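Local atomic coordinates of phosphate-binding protein PstS 2 (Streptococcus pneumoniae, PDB entry 4H1X), a protein that probably serves as the solute-binding component of the PstSACB ABC transporter, capturing phosphate for import into the cell. Residues Y149-S163 / E180-S193. Sequence-based numbering, arbitrary orientation.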
ATOM      1  N   TYR A 149     -13.894  -0.970 -21.765  1.00 23.85           N
ATOM      2  CA  TYR A 149     -14.953  -0.194 -21.106  1.00 21.68           C
ATOM      3  C   TYR A 149     -15.532   0.849 -22.071  1.00 28.60           C
ATOM      4  O   TYR A 149     -14.775   1.629 -22.654  1.00 29.67           O
ATOM      5  CB  TYR A 149     -14.435   0.533 -19.833  1.00 18.53           C
ATOM      6  CG  TYR A 149     -15.516   1.337 -19.133  1.00 15.66           C
ATOM      7  CD1 TYR A 149     -16.391   0.734 -18.233  1.00 15.32           C
ATOM      8  CD2 TYR A 149     -15.682   2.696 -19.392  1.00 16.85           C
ATOM      9  CE1 TYR A 149     -17.416   1.457 -17.619  1.00 16.06           C
ATOM     10  CE2 TYR A 149     -16.713   3.426 -18.803  1.00 17.25           C
ATOM     11  CZ  TYR A 149     -17.577   2.803 -17.914  1.00 20.27           C
ATOM     12  OH  TYR A 149     -18.585   3.523 -17.332  1.00 20.68           O
ATOM     13  N   THR A 150     -16.866   0.934 -22.152  1.00 28.27           N
ATOM     14  CA  THR A 150     -17.600   1.967 -22.899  1.00 28.86           C
ATOM     15  C   THR A 150     -18.601   2.598 -21.918  1.00 30.33           C
ATOM     16  O   THR A 150     -19.370   1.872 -21.270  1.00 26.32           O
ATOM     17  CB  THR A 150     -18.250   1.408 -24.188  1.00 40.23           C
ATOM     18  OG1 THR A 150     -17.207   1.003 -25.083  1.00 38.99           O
ATOM     19  CG2 THR A 150     -19.163   2.435 -24.888  1.00 39.68           C
ATOM     20  N   SER A 151     -18.591   3.939 -21.797  1.00 28.50           N
ATOM     21  CA  SER A 151     -19.503   4.611 -20.853  1.00 29.05           C
ATOM     22  C   SER A 151     -20.987   4.419 -21.198  1.00 35.36           C
ATOM     23  O   SER A 151     -21.366   4.442 -22.373  1.00 35.47           O
ATOM     24  CB  SER A 151     -19.203   6.103 -20.763  1.00 33.31           C
ATOM     25  OG  SER A 151     -20.070   6.716 -19.820  1.00 37.88           O
ATOM     26  N   GLN A 152     -21.816   4.234 -20.157  1.00 33.14           N
ATOM     27  CA  GLN A 152     -23.281   4.091 -20.271  1.00 33.63           C
ATOM     28  C   GLN A 152     -23.919   5.439 -19.920  1.00 39.22           C
ATOM     29  O   GLN A 152     -25.148   5.587 -19.986  1.00 37.77           O
ATOM     30  CB  GLN A 152     -23.830   2.962 -19.351  1.00 34.30           C
ATOM     31  CG  GLN A 152     -22.943   1.707 -19.262  1.00 42.11           C
ATOM     32  CD  GLN A 152     -23.638   0.466 -18.741  1.00 63.51           C
ATOM     33  OE1 GLN A 152     -24.418   0.498 -17.782  1.00 54.96           O
ATOM     34  NE2 GLN A 152     -23.314  -0.682 -19.327  1.00 62.28           N
ATOM     35  N   HIS A 153     -23.051   6.428 -19.545  1.00 36.49           N
ATOM     36  CA  HIS A 153     -23.377   7.790 -19.104  1.00 36.69           C
ATOM     37  C   HIS A 153     -24.425   7.672 -18.008  1.00 39.47           C
ATOM     38  O   HIS A 153     -25.551   8.175 -18.128  1.00 38.40           O
ATOM     39  CB  HIS A 153     -23.813   8.679 -20.280  1.00 38.76           C
ATOM     40  CG  HIS A 153     -22.757   8.794 -21.330  1.00 42.89           C
ATOM     41  ND1 HIS A 153     -21.699   9.682 -21.196  1.00 44.89           N
ATOM     42  CD2 HIS A 153     -22.597   8.089 -22.475  1.00 45.18           C
ATOM     43  CE1 HIS A 153     -20.945   9.504 -22.271  1.00 44.95           C
ATOM     44  NE2 HIS A 153     -21.450   8.559 -23.073  1.00 45.46           N
ATOM     45  N   LEU A 154     -24.057   6.905 -16.958  1.00 34.89           N
ATOM     46  CA  LEU A 154     -24.953   6.603 -15.850  1.00 34.67           C
ATOM     47  C   LEU A 154     -25.118   7.767 -14.927  1.00 35.81           C
ATOM     48  O   LEU A 154     -24.444   8.793 -15.052  1.00 34.75           O
ATOM     49  CB  LEU A 154     -24.493   5.379 -15.051  1.00 35.30           C
ATOM     50  CG  LEU A 154     -24.558   4.015 -15.747  1.00 41.79           C
ATOM     51  CD1 LEU A 154     -24.042   2.927 -14.832  1.00 42.12           C
ATOM     52  CD2 LEU A 154     -25.975   3.669 -16.203  1.00 45.23           C
ATOM     53  N   SER A 155     -26.074   7.620 -14.021  1.00 31.18           N
ATOM     54  CA  SER A 155     -26.361   8.626 -13.034  1.00 29.74           C
ATOM     55  C   SER A 155     -26.567   7.927 -11.729  1.00 29.98           C
ATOM     56  O   SER A 155     -27.058   6.800 -11.693  1.00 30.59           O
ATOM     57  CB  SER A 155     -27.586   9.446 -13.425  1.00 33.59           C
ATOM     58  OG  SER A 155     -27.690  10.582 -12.585  1.00 43.59           O
ATOM     59  N   GLY A 156     -26.221   8.608 -10.663  1.00 22.35           N
ATOM     60  CA  GLY A 156     -26.386   8.058  -9.338  1.00 20.79           C
ATOM     61  C   GLY A 156     -25.188   8.369  -8.483  1.00 21.16           C
ATOM     62  O   GLY A 156     -24.271   9.066  -8.919  1.00 18.86           O
ATOM     63  N   LYS A 157     -25.211   7.845  -7.261  1.00 16.52           N
ATOM     64  CA  LYS A 157     -24.150   8.075  -6.287  0.50 15.47           C
ATOM     65  C   LYS A 157     -23.549   6.757  -5.830  1.00 17.23           C
ATOM     66  O   LYS A 157     -24.264   5.768  -5.650  1.00 14.88           O
ATOM     67  CB  LYS A 157     -24.682   8.872  -5.075  0.50 18.84           C
ATOM     68  CG  LYS A 157     -23.616   9.235  -4.023  0.50 28.50           C
ATOM     69  CD  LYS A 157     -24.216   9.544  -2.655  0.50 34.28           C
ATOM     70  CE  LYS A 157     -23.516   8.807  -1.529  0.50 32.99           C
ATOM     71  NZ  LYS A 157     -24.138   7.478  -1.255  0.50 24.77           N
ATOM     72  N   LEU A 158     -22.230   6.771  -5.602  1.00 13.63           N
ATOM     73  CA  LEU A 158     -21.491   5.644  -5.086  1.00 12.67           C
ATOM     74  C   LEU A 158     -20.788   6.057  -3.830  1.00 16.03           C
ATOM     75  O   LEU A 158     -20.247   7.179  -3.754  1.00 14.98           O
ATOM     76  CB  LEU A 158     -20.451   5.123  -6.080  1.00 13.82           C
ATOM     77  CG  LEU A 158     -20.970   4.209  -7.157  1.00 21.10           C
ATOM     78  CD1 LEU A 158     -19.864   3.892  -8.136  1.00 21.49           C
ATOM     79  CD2 LEU A 158     -21.536   2.924  -6.553  1.00 24.38           C
ATOM     80  N   SER A 159     -20.798   5.165  -2.841  1.00 12.30           N
ATOM     81  CA  SER A 159     -20.072   5.391  -1.591  1.00 12.47           C
ATOM     82  C   SER A 159     -18.983   4.342  -1.497  1.00 12.18           C
ATOM     83  O   SER A 159     -19.275   3.133  -1.520  1.00 11.85           O
ATOM     84  CB  SER A 159     -21.010   5.329  -0.389  1.00 18.38           C
ATOM     85  OG  SER A 159     -20.252   5.475   0.804  1.00 28.68           O
ATOM     86  N   VAL A 160     -17.732   4.794  -1.428  1.00  8.75           N
ATOM     87  CA  VAL A 160     -16.558   3.909  -1.355  1.00  8.36           C
ATOM     88  C   VAL A 160     -15.877   4.201  -0.016  1.00 13.97           C
ATOM     89  O   VAL A 160     -15.563   5.358   0.270  1.00 14.96           O
ATOM     90  CB  VAL A 160     -15.608   4.053  -2.579  1.00 12.18           C
ATOM     91  CG1 VAL A 160     -14.487   3.024  -2.484  1.00 12.20           C
ATOM     92  CG2 VAL A 160     -16.369   3.878  -3.905  1.00 12.89           C
ATOM     93  N   VAL A 161     -15.740   3.188   0.853  1.00 10.96           N
ATOM     94  CA  VAL A 161     -15.266   3.418   2.212  1.00  9.32           C
ATOM     95  C   VAL A 161     -14.149   2.487   2.620  1.00 11.88           C
ATOM     96  O   VAL A 161     -14.239   1.296   2.327  1.00 11.55           O
ATOM     97  CB  VAL A 161     -16.472   3.214   3.189  1.00 12.68           C
ATOM     98  CG1 VAL A 161     -16.042   3.324   4.655  1.00 13.41           C
ATOM     99  CG2 VAL A 161     -17.636   4.179   2.871  1.00 12.97           C
ATOM    100  N   GLY A 162     -13.176   2.993   3.393  1.00  9.99           N
ATOM    101  CA  GLY A 162     -12.175   2.089   3.941  1.00  9.82           C
ATOM    102  C   GLY A 162     -10.784   2.619   4.159  1.00 13.02           C
ATOM    103  O   GLY A 162     -10.592   3.795   4.488  1.00 12.02           O
ATOM    104  N   SER A 163      -9.810   1.768   3.851  1.00 10.51           N
ATOM    105  CA  SER A 163      -8.384   2.022   4.095  1.00 11.17           C
ATOM    106  C   SER A 163      -7.900   3.355   3.546  1.00 13.31           C
ATOM    107  O   SER A 163      -8.109   3.661   2.369  1.00 12.66           O
ATOM    108  CB  SER A 163      -7.541   0.906   3.489  1.00 15.34           C
ATOM    109  OG  SER A 163      -6.168   1.203   3.649  1.00 17.17           O
ATOM    110  N   GLU A 180     -15.880  10.002 -17.866  1.00 21.37           N
ATOM    111  CA  GLU A 180     -16.718   9.203 -18.761  0.50 21.32           C
ATOM    112  C   GLU A 180     -18.187   9.235 -18.341  1.00 22.69           C
ATOM    113  O   GLU A 180     -19.058   9.027 -19.176  1.00 21.29           O
ATOM    114  CB  GLU A 180     -16.230   7.736 -18.792  0.50 22.81           C
ATOM    115  CG  GLU A 180     -14.853   7.532 -19.419  0.50 33.67           C
ATOM    116  CD  GLU A 180     -14.734   7.617 -20.931  0.50 59.92           C
ATOM    117  OE1 GLU A 180     -15.776   7.672 -21.626  0.50 54.35           O
ATOM    118  OE2 GLU A 180     -13.584   7.593 -21.426  0.50 60.32           O
ATOM    119  N   ASN A 181     -18.460   9.455 -17.045  1.00 17.24           N
ATOM    120  CA  ASN A 181     -19.805   9.466 -16.464  1.00 16.17           C
ATOM    121  C   ASN A 181     -20.016  10.744 -15.641  1.00 19.67           C
ATOM    122  O   ASN A 181     -20.015  10.690 -14.403  1.00 17.97           O
ATOM    123  CB  ASN A 181     -19.963   8.212 -15.592  1.00 16.58           C
ATOM    124  CG  ASN A 181     -19.886   6.928 -16.381  1.00 26.35           C
ATOM    125  OD1 ASN A 181     -20.848   6.522 -17.032  1.00 18.91           O
ATOM    126  ND2 ASN A 181     -18.736   6.287 -16.368  1.00 16.99           N
ATOM    127  N   PRO A 182     -20.198  11.914 -16.313  1.00 20.29           N
ATOM    128  CA  PRO A 182     -20.290  13.187 -15.572  1.00 20.81           C
ATOM    129  C   PRO A 182     -21.448  13.319 -14.575  1.00 24.64           C
ATOM    130  O   PRO A 182     -21.339  14.172 -13.683  1.00 27.65           O
ATOM    131  CB  PRO A 182     -20.421  14.247 -16.683  1.00 23.35           C
ATOM    132  CG  PRO A 182     -20.831  13.499 -17.897  1.00 28.24           C
ATOM    133  CD  PRO A 182     -20.170  12.159 -17.770  1.00 23.10           C
ATOM    134  N   GLU A 183     -22.522  12.520 -14.696  1.00 19.12           N
ATOM    135  CA  GLU A 183     -23.658  12.624 -13.759  1.00 18.69           C
ATOM    136  C   GLU A 183     -23.596  11.586 -12.621  1.00 22.31           C
ATOM    137  O   GLU A 183     -24.607  11.324 -11.956  1.00 24.63           O
ATOM    138  CB  GLU A 183     -24.985  12.547 -14.518  1.00 20.60           C
ATOM    139  CG  GLU A 183     -25.148  13.805 -15.360  1.00 30.13           C
ATOM    140  CD  GLU A 183     -26.456  14.001 -16.099  1.00 52.16           C
ATOM    141  OE1 GLU A 183     -26.907  13.058 -16.790  1.00 34.69           O
ATOM    142  OE2 GLU A 183     -26.986  15.134 -16.051  1.00 44.65           O
ATOM    143  N   VAL A 184     -22.412  10.999 -12.406  1.00 17.12           N
ATOM    144  CA  VAL A 184     -22.159  10.053 -11.315  1.00 15.96           C
ATOM    145  C   VAL A 184     -21.367  10.757 -10.242  1.00 21.21           C
ATOM    146  O   VAL A 184     -20.348  11.370 -10.559  1.00 20.81           O
ATOM    147  CB  VAL A 184     -21.433   8.758 -11.767  1.00 18.20           C
ATOM    148  CG1 VAL A 184     -20.931   7.947 -10.554  1.00 17.87           C
ATOM    149  CG2 VAL A 184     -22.349   7.903 -12.619  1.00 17.43           C
ATOM    150  N   THR A 185     -21.811  10.663  -8.979  1.00 15.71           N
ATOM    151  CA  THR A 185     -21.032  11.247  -7.893  1.00 15.54           C
ATOM    152  C   THR A 185     -20.400  10.101  -7.097  1.00 18.80           C
ATOM    153  O   THR A 185     -21.045   9.085  -6.858  1.00 16.98           O
ATOM    154  CB  THR A 185     -21.849  12.203  -7.022  1.00 26.48           C
ATOM    155  OG1 THR A 185     -22.980  11.528  -6.506  1.00 34.63           O
ATOM    156  CG2 THR A 185     -22.303  13.434  -7.773  1.00 26.87           C
ATOM    157  N   ILE A 186     -19.135  10.242  -6.736  1.00 16.11           N
ATOM    158  CA  ILE A 186     -18.458   9.185  -5.972  1.00 15.26           C
ATOM    159  C   ILE A 186     -17.903   9.820  -4.700  1.00 18.75           C
ATOM    160  O   ILE A 186     -17.063  10.704  -4.796  1.00 19.86           O
ATOM    161  CB  ILE A 186     -17.357   8.433  -6.794  1.00 17.91           C
ATOM    162  CG1 ILE A 186     -17.955   7.704  -8.052  1.00 18.10           C
ATOM    163  CG2 ILE A 186     -16.627   7.431  -5.878  1.00 19.07           C
ATOM    164  CD1 ILE A 186     -16.907   7.113  -9.069  1.00 23.87           C
ATOM    165  N   ASP A 187     -18.381   9.382  -3.530  1.00 12.86           N
ATOM    166  CA  ASP A 187     -17.896   9.812  -2.221  1.00 12.54           C
ATOM    167  C   ASP A 187     -16.894   8.770  -1.728  1.00 15.80           C
ATOM    168  O   ASP A 187     -17.188   7.560  -1.756  1.00 15.61           O
ATOM    169  CB  ASP A 187     -19.042   9.917  -1.202  1.00 15.18           C
ATOM    170  CG  ASP A 187     -20.037  11.060  -1.338  1.00 28.69           C
ATOM    171  OD1 ASP A 187     -19.924  11.838  -2.306  1.00 28.57           O
ATOM    172  OD2 ASP A 187     -20.924  11.173  -0.474  1.00 39.78           O
ATOM    173  N   ILE A 188     -15.725   9.214  -1.299  1.00 11.01           N
ATOM    174  CA  ILE A 188     -14.735   8.273  -0.813  1.00 10.42           C
ATOM    175  C   ILE A 188     -14.473   8.604   0.645  1.00 15.01           C
ATOM    176  O   ILE A 188     -13.994   9.705   0.939  1.00 15.13           O
ATOM    177  CB  ILE A 188     -13.450   8.328  -1.672  1.00 12.85           C
ATOM    178  CG1 ILE A 188     -13.761   7.963  -3.151  1.00 11.98           C
ATOM    179  CG2 ILE A 188     -12.369   7.425  -1.050  1.00 14.43           C
ATOM    180  CD1 ILE A 188     -12.736   8.376  -4.181  1.00 18.67           C
ATOM    181  N   THR A 189     -14.747   7.654   1.539  1.00 10.73           N
ATOM    182  CA  THR A 189     -14.544   7.858   2.961  1.00 10.10           C
ATOM    183  C   THR A 189     -13.339   7.076   3.420  1.00 14.21           C
ATOM    184  O   THR A 189     -13.305   5.847   3.265  1.00 14.91           O
ATOM    185  CB  THR A 189     -15.800   7.460   3.741  1.00 16.52           C
ATOM    186  OG1 THR A 189     -16.891   8.269   3.310  1.00 17.28           O
ATOM    187  CG2 THR A 189     -15.612   7.596   5.252  1.00 14.10           C
ATOM    188  N   SER A 190     -12.355   7.786   3.981  1.00 11.51           N
ATOM    189  CA  SER A 190     -11.156   7.177   4.532  1.00 11.17           C
ATOM    190  C   SER A 190     -11.340   6.975   6.025  1.00 16.28           C
ATOM    191  O   SER A 190     -11.614   7.938   6.742  1.00 14.51           O
ATOM    192  CB  SER A 190      -9.943   8.076   4.300  1.00 16.58           C
ATOM    193  OG  SER A 190      -9.736   8.310   2.924  1.00 24.72           O
ATOM    194  N   ASN A 191     -11.209   5.738   6.490  1.00 13.54           N
ATOM    195  CA  ASN A 191     -11.271   5.457   7.926  1.00 14.37           C
ATOM    196  C   ASN A 191     -10.293   4.306   8.236  1.00 19.47           C
ATOM    197  O   ASN A 191      -9.247   4.540   8.849  1.00 20.44           O
ATOM    198  CB  ASN A 191     -12.708   5.229   8.426  1.00 15.76           C
ATOM    199  CG  ASN A 191     -13.631   4.433   7.526  1.00 21.53           C
ATOM    200  OD1 ASN A 191     -13.203   3.581   6.739  1.00 18.83           O
ATOM    201  ND2 ASN A 191     -14.922   4.670   7.660  1.00 18.84           N
ATOM    202  N   GLY A 192     -10.578   3.120   7.720  1.00 14.51           N
ATOM    203  CA  GLY A 192      -9.727   1.947   7.914  1.00 13.78           C
ATOM    204  C   GLY A 192     -10.338   0.739   7.264  1.00 14.21           C
ATOM    205  O   GLY A 192     -11.529   0.759   6.936  1.00 11.46           O
ATOM    206  N   SER A 193      -9.524  -0.302   7.044  1.00 11.62           N
ATOM    207  CA  SER A 193      -9.982  -1.517   6.362  1.00 10.96           C
ATOM    208  C   SER A 193     -11.192  -2.161   7.085  1.00 13.20           C
ATOM    209  O   SER A 193     -12.191  -2.489   6.425  1.00 12.94           O
ATOM    210  CB  SER A 193      -8.833  -2.523   6.234  1.00 12.22           C
ATOM    211  OG  SER A 193      -7.786  -2.034   5.401  1.00 14.05           O
TER
HETATM  212  O   HOH W   1     -16.740   5.654 -23.126  1.00 37.62           O
HETATM  213  O   HOH W   2     -21.465   4.186 -17.465  1.00 34.73           O
HETATM  214  O   HOH W   3     -23.062  10.351 -16.676  1.00 23.14           O
HETATM  215  O   HOH W   4     -25.414  12.060  -9.318  1.00 44.57           O
HETATM  216  O   HOH W   5     -18.500   7.479   1.286  1.00 24.92           O
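Asn181 OD1 accepts from Leu154 N (3.2 Å), with the donor nitrogen a little off the carbonyl plane, and from a water that in turn accepts from Gln152 N. Ser151 OG lies 2.9 Å from Asn181 OD1 and 2.6 Å from Glu180 O, two acceptors competing for one proton. The other end of the amide, Asn181 ND2, gives a fairly straight bond to Tyr149 OH (2.9 Å, 160°) and another to Tyr177 O of helix 164-180; Asp120 also bonds the phenol. An amide suits this buried spot because it accepts and donates at once, and CG anti to the carbonyl carbon (chi1 -64°) swings the amide towards the 149-154 loop. Beyond it, strands 155-162 and 183-190 run parallel, their axes inclined by 14°, joined by helix 164-180 as a beta-alpha-beta crossover in one lobe of the periplasmic-binding-protein fold. Beta-branched Val160 and Ile186 favour the extended backbone and turn methyls to Met170 and Tyr177 of that helix; their CG2 atoms lie side by side, 4.1 Å apart. On the other face, a water links Ser159 OG to Thr189 OG1. Past the strand end, Asn191 N bonds Gly162 O (2.9 Å), while Asn191 OD1 accepts from Gly192 N.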